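Local coordinates for putative carboxylesterase (Lactobacillus plantarum WCFS1, PDB 3BJR), which is a putative carboxylesterase, probably an alpha/beta-hydrolase that cleaves carboxylic ester bonds, at residues V102-Q114 and V149-N163. Residues are numbered along the deposited sequence; the frame is centred on the assembly and turned at random.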
ATOM      1  N   VAL A 102     -24.128  -0.777  -9.960  1.00 34.84           N
ATOM      2  CA  VAL A 102     -23.401   0.471 -10.119  1.00 35.44           C
ATOM      3  C   VAL A 102     -24.422   1.621 -10.240  1.00 36.71           C
ATOM      4  O   VAL A 102     -24.229   2.710  -9.687  1.00 35.60           O
ATOM      5  CB  VAL A 102     -22.512   0.440 -11.389  1.00 35.65           C
ATOM      6  CG1 VAL A 102     -21.840   1.762 -11.560  1.00 36.37           C
ATOM      7  CG2 VAL A 102     -21.477  -0.706 -11.341  1.00 30.21           C
ATOM      8  N   LEU A 103     -25.497   1.363 -10.986  1.00 33.97           N
ATOM      9  CA  LEU A 103     -26.591   2.286 -11.139  1.00 34.22           C
ATOM     10  C   LEU A 103     -27.271   2.486  -9.779  1.00 36.19           C
ATOM     11  O   LEU A 103     -27.515   3.618  -9.389  1.00 35.52           O
ATOM     12  CB  LEU A 103     -27.584   1.765 -12.163  1.00 34.20           C
ATOM     13  CG  LEU A 103     -27.094   1.660 -13.598  1.00 30.81           C
ATOM     14  CD1 LEU A 103     -28.232   1.150 -14.458  1.00 31.19           C
ATOM     15  CD2 LEU A 103     -26.560   2.994 -14.128  1.00 35.06           C
ATOM     16  N   ASP A 104     -27.529   1.392  -9.058  1.00 36.26           N
ATOM     17  CA  ASP A 104     -28.117   1.451  -7.702  1.00 34.55           C
ATOM     18  C   ASP A 104     -27.302   2.382  -6.783  1.00 33.16           C
ATOM     19  O   ASP A 104     -27.861   3.104  -5.972  1.00 34.57           O
ATOM     20  CB  ASP A 104     -28.173   0.042  -7.062  1.00 31.99           C
ATOM     21  CG  ASP A 104     -29.224  -0.871  -7.668  1.00 32.24           C
ATOM     22  OD1 ASP A 104     -30.212  -0.368  -8.245  1.00 31.19           O
ATOM     23  OD2 ASP A 104     -29.088  -2.115  -7.491  1.00 32.49           O
ATOM     24  N   LEU A 105     -25.977   2.298  -6.863  1.00 35.49           N
ATOM     25  CA  LEU A 105     -25.083   3.160  -6.055  1.00 33.37           C
ATOM     26  C   LEU A 105     -25.309   4.636  -6.452  1.00 35.90           C
ATOM     27  O   LEU A 105     -25.358   5.520  -5.591  1.00 33.17           O
ATOM     28  CB  LEU A 105     -23.632   2.764  -6.228  1.00 35.65           C
ATOM     29  CG  LEU A 105     -22.557   3.636  -5.562  1.00 31.90           C
ATOM     30  CD1 LEU A 105     -22.925   3.891  -4.086  1.00 24.75           C
ATOM     31  CD2 LEU A 105     -21.142   3.053  -5.736  1.00 29.44           C
ATOM     32  N   GLY A 106     -25.473   4.900  -7.749  1.00 33.42           N
ATOM     33  CA  GLY A 106     -25.789   6.243  -8.230  1.00 32.72           C
ATOM     34  C   GLY A 106     -27.112   6.761  -7.651  1.00 33.21           C
ATOM     35  O   GLY A 106     -27.229   7.928  -7.227  1.00 33.80           O
ATOM     36  N   ARG A 107     -28.112   5.893  -7.633  0.50 32.90           N
ATOM     37  CA  ARG A 107     -29.416   6.253  -7.094  0.50 32.35           C
ATOM     38  C   ARG A 107     -29.274   6.646  -5.621  0.50 32.33           C
ATOM     39  O   ARG A 107     -29.914   7.585  -5.148  0.50 33.63           O
ATOM     40  CB  ARG A 107     -30.385   5.091  -7.253  0.50 32.04           C
ATOM     41  CG  ARG A 107     -30.659   4.686  -8.701  0.50 32.19           C
ATOM     42  CD  ARG A 107     -31.650   3.541  -8.777  0.50 32.14           C
ATOM     43  NE  ARG A 107     -32.006   3.204 -10.160  0.50 30.34           N
ATOM     44  CZ  ARG A 107     -31.573   2.152 -10.859  0.50 28.26           C
ATOM     45  NH1 ARG A 107     -30.775   1.230 -10.329  0.50 14.12           N
ATOM     46  NH2 ARG A 107     -32.015   1.986 -12.107  0.50 32.02           N
ATOM     47  N   ALA A 108     -28.417   5.920  -4.913  1.00 31.10           N
ATOM     48  CA  ALA A 108     -28.145   6.157  -3.501  1.00 32.36           C
ATOM     49  C   ALA A 108     -27.428   7.485  -3.259  1.00 31.68           C
ATOM     50  O   ALA A 108     -27.805   8.234  -2.371  1.00 31.00           O
ATOM     51  CB  ALA A 108     -27.339   4.947  -2.911  1.00 31.45           C
ATOM     52  N   VAL A 109     -26.393   7.780  -4.052  1.00 34.04           N
ATOM     53  CA  VAL A 109     -25.635   9.043  -3.948  1.00 33.42           C
ATOM     54  C   VAL A 109     -26.563  10.229  -4.248  1.00 32.91           C
ATOM     55  O   VAL A 109     -26.590  11.209  -3.530  1.00 30.43           O
ATOM     56  CB  VAL A 109     -24.365   9.051  -4.883  1.00 34.72           C
ATOM     57  CG1 VAL A 109     -23.662  10.447  -4.871  1.00 31.33           C
ATOM     58  CG2 VAL A 109     -23.424   7.921  -4.490  1.00 24.45           C
ATOM     59  N   ASN A 110     -27.342  10.116  -5.304  1.00 30.67           N
ATOM     60  CA  ASN A 110     -28.276  11.135  -5.661  1.00 31.55           C
ATOM     61  C   ASN A 110     -29.311  11.422  -4.535  1.00 30.79           C
ATOM     62  O   ASN A 110     -29.629  12.557  -4.276  1.00 31.03           O
ATOM     63  CB  ASN A 110     -29.024  10.704  -6.925  1.00 28.98           C
ATOM     64  CG  ASN A 110     -29.927  11.769  -7.458  1.00 31.96           C
ATOM     65  OD1 ASN A 110     -29.569  12.931  -7.500  1.00 33.93           O
ATOM     66  ND2 ASN A 110     -31.069  11.368  -7.960  1.00 30.72           N
ATOM     67  N   LEU A 111     -29.828  10.390  -3.892  1.00 32.69           N
ATOM     68  CA  LEU A 111     -30.796  10.532  -2.807  1.00 28.77           C
ATOM     69  C   LEU A 111     -30.136  11.224  -1.650  1.00 31.22           C
ATOM     70  O   LEU A 111     -30.738  12.076  -1.033  1.00 32.39           O
ATOM     71  CB  LEU A 111     -31.273   9.170  -2.348  1.00 31.67           C
ATOM     72  CG  LEU A 111     -32.405   9.077  -1.312  1.00 33.29           C
ATOM     73  CD1 LEU A 111     -33.705   9.444  -1.954  1.00 36.29           C
ATOM     74  CD2 LEU A 111     -32.465   7.681  -0.741  1.00 31.92           C
ATOM     75  N   LEU A 112     -28.906  10.841  -1.308  1.00 32.56           N
ATOM     76  CA  LEU A 112     -28.198  11.526  -0.218  1.00 32.07           C
ATOM     77  C   LEU A 112     -28.072  13.026  -0.480  1.00 32.02           C
ATOM     78  O   LEU A 112     -28.344  13.798   0.401  1.00 31.40           O
ATOM     79  CB  LEU A 112     -26.831  10.905   0.098  1.00 31.18           C
ATOM     80  CG  LEU A 112     -26.817   9.795   1.138  1.00 31.11           C
ATOM     81  CD1 LEU A 112     -27.612   8.514   0.746  1.00 29.98           C
ATOM     82  CD2 LEU A 112     -25.363   9.521   1.570  1.00 31.21           C
ATOM     83  N   ARG A 113     -27.650  13.427  -1.682  1.00 36.45           N
ATOM     84  CA  ARG A 113     -27.543  14.861  -2.024  1.00 35.24           C
ATOM     85  C   ARG A 113     -28.821  15.643  -2.044  1.00 34.57           C
ATOM     86  O   ARG A 113     -28.831  16.846  -1.730  1.00 34.71           O
ATOM     87  CB  ARG A 113     -26.976  15.068  -3.395  1.00 35.13           C
ATOM     88  CG  ARG A 113     -25.606  14.953  -3.380  1.00 36.18           C
ATOM     89  CD  ARG A 113     -24.893  15.860  -4.325  1.00 28.95           C
ATOM     90  NE  ARG A 113     -23.480  15.686  -3.928  1.00 32.69           N
ATOM     91  CZ  ARG A 113     -22.687  14.677  -4.281  1.00 32.33           C
ATOM     92  NH1 ARG A 113     -23.068  13.764  -5.169  1.00 30.26           N
ATOM     93  NH2 ARG A 113     -21.468  14.637  -3.798  1.00 35.55           N
ATOM     94  N   GLN A 114     -29.868  14.979  -2.517  1.00 33.20           N
ATOM     95  CA  GLN A 114     -31.178  15.525  -2.512  1.00 34.52           C
ATOM     96  C   GLN A 114     -31.677  15.785  -1.110  1.00 34.48           C
ATOM     97  O   GLN A 114     -32.460  16.701  -0.919  1.00 34.46           O
ATOM     98  CB  GLN A 114     -32.163  14.533  -3.165  1.00 31.65           C
ATOM     99  CG  GLN A 114     -31.944  14.389  -4.682  1.00 36.24           C
ATOM    100  CD  GLN A 114     -32.993  13.542  -5.352  1.00 38.55           C
ATOM    101  OE1 GLN A 114     -33.533  12.609  -4.754  1.00 42.02           O
ATOM    102  NE2 GLN A 114     -33.304  13.880  -6.607  1.00 41.97           N
ATOM    103  N   VAL A 149     -23.372   6.326 -15.783  1.00 32.29           N
ATOM    104  CA  VAL A 149     -24.395   6.355 -14.712  1.00 33.90           C
ATOM    105  C   VAL A 149     -25.352   7.537 -14.892  1.00 33.88           C
ATOM    106  O   VAL A 149     -26.578   7.372 -14.856  1.00 34.37           O
ATOM    107  CB  VAL A 149     -23.772   6.403 -13.278  1.00 35.48           C
ATOM    108  CG1 VAL A 149     -24.878   6.459 -12.239  1.00 30.84           C
ATOM    109  CG2 VAL A 149     -22.863   5.187 -13.041  1.00 34.16           C
ATOM    110  N   ALA A 150     -24.790   8.727 -15.122  1.00 35.07           N
ATOM    111  CA  ALA A 150     -25.581   9.946 -15.347  1.00 35.25           C
ATOM    112  C   ALA A 150     -26.576   9.784 -16.496  1.00 35.14           C
ATOM    113  O   ALA A 150     -27.766  10.138 -16.371  1.00 31.19           O
ATOM    114  CB  ALA A 150     -24.646  11.155 -15.608  1.00 34.83           C
ATOM    115  N   THR A 151     -26.099   9.225 -17.606  1.00 34.55           N
ATOM    116  CA  THR A 151     -26.949   9.075 -18.780  1.00 35.66           C
ATOM    117  C   THR A 151     -27.947   7.923 -18.581  1.00 35.48           C
ATOM    118  O   THR A 151     -29.090   8.067 -18.970  1.00 38.17           O
ATOM    119  CB  THR A 151     -26.122   8.980 -20.079  1.00 35.69           C
ATOM    120  OG1 THR A 151     -25.201   7.914 -19.982  1.00 45.32           O
ATOM    121  CG2 THR A 151     -25.294  10.231 -20.277  1.00 41.45           C
ATOM    122  N   GLU A 152     -27.569   6.816 -17.932  1.00 36.29           N
ATOM    123  CA  GLU A 152     -28.555   5.733 -17.653  1.00 36.43           C
ATOM    124  C   GLU A 152     -29.635   6.168 -16.663  1.00 35.22           C
ATOM    125  O   GLU A 152     -30.799   5.829 -16.821  1.00 35.39           O
ATOM    126  CB  GLU A 152     -27.904   4.446 -17.124  1.00 36.67           C
ATOM    127  CG  GLU A 152     -27.211   3.606 -18.157  1.00 40.11           C
ATOM    128  CD  GLU A 152     -28.204   3.121 -19.183  1.00 51.06           C
ATOM    129  OE1 GLU A 152     -29.113   2.336 -18.814  1.00 60.36           O
ATOM    130  OE2 GLU A 152     -28.085   3.572 -20.342  1.00 45.13           O
ATOM    131  N   LEU A 153     -29.252   6.901 -15.631  1.00 33.70           N
ATOM    132  CA  LEU A 153     -30.235   7.382 -14.655  1.00 34.14           C
ATOM    133  C   LEU A 153     -30.897   8.680 -15.072  1.00 35.90           C
ATOM    134  O   LEU A 153     -31.885   9.083 -14.478  1.00 35.30           O
ATOM    135  CB  LEU A 153     -29.566   7.599 -13.302  1.00 31.32           C
ATOM    136  CG  LEU A 153     -28.990   6.356 -12.660  1.00 35.53           C
ATOM    137  CD1 LEU A 153     -28.392   6.758 -11.370  1.00 30.23           C
ATOM    138  CD2 LEU A 153     -30.065   5.271 -12.480  1.00 31.40           C
ATOM    139  N   ASN A 154     -30.345   9.331 -16.093  1.00 37.45           N
ATOM    140  CA  ASN A 154     -30.807  10.615 -16.534  1.00 36.77           C
ATOM    141  C   ASN A 154     -30.789  11.570 -15.347  1.00 37.48           C
ATOM    142  O   ASN A 154     -31.791  12.199 -15.019  1.00 40.72           O
ATOM    143  CB  ASN A 154     -32.186  10.501 -17.192  1.00 38.37           C
ATOM    144  CG  ASN A 154     -32.615  11.780 -17.835  1.00 40.35           C
ATOM    145  OD1 ASN A 154     -31.777  12.532 -18.337  1.00 45.65           O
ATOM    146  ND2 ASN A 154     -33.920  12.049 -17.825  1.00 33.10           N
ATOM    147  N   VAL A 155     -29.633  11.650 -14.704  1.00 35.47           N
ATOM    148  CA  VAL A 155     -29.397  12.502 -13.550  1.00 38.60           C
ATOM    149  C   VAL A 155     -28.166  13.313 -13.923  1.00 40.50           C
ATOM    150  O   VAL A 155     -27.265  12.798 -14.583  1.00 44.08           O
ATOM    151  CB  VAL A 155     -29.169  11.664 -12.254  1.00 39.41           C
ATOM    152  CG1 VAL A 155     -28.517  12.494 -11.098  1.00 31.13           C
ATOM    153  CG2 VAL A 155     -30.483  11.008 -11.833  1.00 34.39           C
ATOM    154  N   THR A 156     -28.115  14.557 -13.469  0.50 38.79           N
ATOM    155  CA  THR A 156     -26.995  15.422 -13.788  0.50 36.99           C
ATOM    156  C   THR A 156     -25.760  14.833 -13.157  0.50 35.57           C
ATOM    157  O   THR A 156     -25.819  14.315 -12.034  0.50 34.61           O
ATOM    158  CB  THR A 156     -27.177  16.856 -13.258  0.50 38.01           C
ATOM    159  OG1 THR A 156     -27.185  16.828 -11.829  0.50 37.00           O
ATOM    160  CG2 THR A 156     -28.468  17.465 -13.777  0.50 32.91           C
ATOM    161  N   PRO A 157     -24.636  14.868 -13.878  1.00 33.17           N
ATOM    162  CA  PRO A 157     -23.441  14.308 -13.281  1.00 33.44           C
ATOM    163  C   PRO A 157     -23.064  14.805 -11.874  1.00 33.54           C
ATOM    164  O   PRO A 157     -22.597  14.026 -11.061  1.00 35.26           O
ATOM    165  CB  PRO A 157     -22.345  14.723 -14.274  1.00 34.59           C
ATOM    166  CG  PRO A 157     -22.997  14.792 -15.545  1.00 33.32           C
ATOM    167  CD  PRO A 157     -24.364  15.344 -15.248  1.00 35.33           C
ATOM    168  N   ALA A 158     -23.242  16.091 -11.614  1.00 31.96           N
ATOM    169  CA  ALA A 158     -22.867  16.709 -10.348  1.00 32.59           C
ATOM    170  C   ALA A 158     -23.557  16.046  -9.162  1.00 32.91           C
ATOM    171  O   ALA A 158     -22.978  15.920  -8.080  1.00 34.30           O
ATOM    172  CB  ALA A 158     -23.188  18.199 -10.402  1.00 31.06           C
HETATM  173  N   MSE A 159     -24.770  15.560  -9.395  1.00 31.11           N
HETATM  174  CA  MSE A 159     -25.568  14.941  -8.343  1.00 32.64           C
HETATM  175  C   MSE A 159     -25.080  13.547  -7.975  1.00 32.81           C
HETATM  176  O   MSE A 159     -25.345  13.069  -6.879  1.00 30.89           O
HETATM  177  CB  MSE A 159     -27.049  14.901  -8.754  1.00 31.88           C
HETATM  178  CG  MSE A 159     -27.763  16.330  -8.742  1.00 30.43           C
HETATM  179 SE   MSE A 159     -27.875  17.034  -6.960  0.75 38.60          SE
HETATM  180  CE  MSE A 159     -29.246  15.960  -6.171  1.00 19.70           C
ATOM    181  N   LEU A 160     -24.329  12.927  -8.887  1.00 32.09           N
ATOM    182  CA  LEU A 160     -23.803  11.576  -8.728  1.00 32.49           C
ATOM    183  C   LEU A 160     -22.332  11.546  -8.295  1.00 32.32           C
ATOM    184  O   LEU A 160     -21.743  10.469  -8.077  1.00 34.63           O
ATOM    185  CB  LEU A 160     -23.946  10.843 -10.086  1.00 32.23           C
ATOM    186  CG  LEU A 160     -25.377  10.657 -10.578  1.00 29.34           C
ATOM    187  CD1 LEU A 160     -25.371  10.279 -12.055  1.00 28.85           C
ATOM    188  CD2 LEU A 160     -26.187   9.675  -9.726  1.00 28.91           C
ATOM    189  N   LYS A 161     -21.734  12.707  -8.118  1.00 31.76           N
ATOM    190  CA  LYS A 161     -20.301  12.736  -7.825  1.00 32.20           C
ATOM    191  C   LYS A 161     -19.929  12.029  -6.547  1.00 33.11           C
ATOM    192  O   LYS A 161     -20.512  12.322  -5.505  1.00 34.80           O
ATOM    193  CB  LYS A 161     -19.771  14.172  -7.807  1.00 29.94           C
ATOM    194  CG  LYS A 161     -18.243  14.301  -7.671  1.00 31.42           C
ATOM    195  CD  LYS A 161     -17.827  15.734  -7.866  1.00 31.63           C
ATOM    196  CE  LYS A 161     -16.341  15.928  -7.734  1.00 40.22           C
ATOM    197  NZ  LYS A 161     -15.978  17.367  -7.918  1.00 33.59           N
ATOM    198  N   PRO A 162     -18.978  11.059  -6.619  1.00 34.38           N
ATOM    199  CA  PRO A 162     -18.451  10.533  -5.365  1.00 33.41           C
ATOM    200  C   PRO A 162     -17.322  11.453  -4.946  1.00 33.18           C
ATOM    201  O   PRO A 162     -16.366  11.632  -5.667  1.00 36.81           O
ATOM    202  CB  PRO A 162     -17.929   9.165  -5.735  1.00 35.31           C
ATOM    203  CG  PRO A 162     -17.519   9.276  -7.232  1.00 31.99           C
ATOM    204  CD  PRO A 162     -18.387  10.392  -7.801  1.00 32.11           C
ATOM    205  N   ASN A 163     -17.414  12.033  -3.780  1.00 33.99           N
ATOM    206  CA  ASN A 163     -16.388  12.963  -3.379  1.00 36.24           C
ATOM    207  C   ASN A 163     -15.024  12.287  -3.153  1.00 37.78           C
ATOM    208  O   ASN A 163     -13.982  12.845  -3.492  1.00 41.92           O
ATOM    209  CB  ASN A 163     -16.900  13.843  -2.241  1.00 33.92           C
ATOM    210  CG  ASN A 163     -18.087  14.664  -2.659  1.00 36.19           C
ATOM    211  OD1 ASN A 163     -19.168  14.515  -2.102  1.00 29.44           O
ATOM    212  ND2 ASN A 163     -17.911  15.501  -3.672  1.00 31.63           N
TER
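Arg113 reaches from the last turn of helix 102-114 and lays the edge of its guanidinium against the backbone of residues 159-161. Arg113 NH1 and NH2 both donate to Lys161 O, at 3.0 Å each, NH1 on a lone pair in the carbonyl plane and NH2 tilted from it. Arg113 NH1 also bonds Met159 O at 2.9 Å, coming from above the plane of that carbonyl although the oxygen lies in the guanidinium plane. Beside this grip the selenomethionine Met159 folds back, its chain kinked twice (chi2 -66°, chi3 -74°), and brings CE within 3.3 Å of Asn110 OD1 and against CG of Gln114. One turn back, Leu160 CD2 presses on Gly106 O (3.2 Å); a CB on Gly106 would run into Val149 CG1. Leu153 CD1 packs near Leu103 O (3.8 Å), while Leu103 CD2 rests on Glu152 CB (3.6 Å). In what looks like an alpha/beta-hydrolase fold, helix 102-114 here crosses the end of helix 133-153, which follows the probable nucleophile elbow, at 83°. That helix closes in a Schellman motif with Asn154 at positive phi, after which Val155 CG1 packs against the amide of Asn110. Shortened to an alanine, position 113 is likely to leave the carbonyls of Met159 and Lys161 without their guanidinium donors and the 159-161 turn less firmly held to the helix. Farther out, Pro123 O accepts from Arg113 NE just before strand 125-131, whose Ile126 N bonds Asn163 OD1.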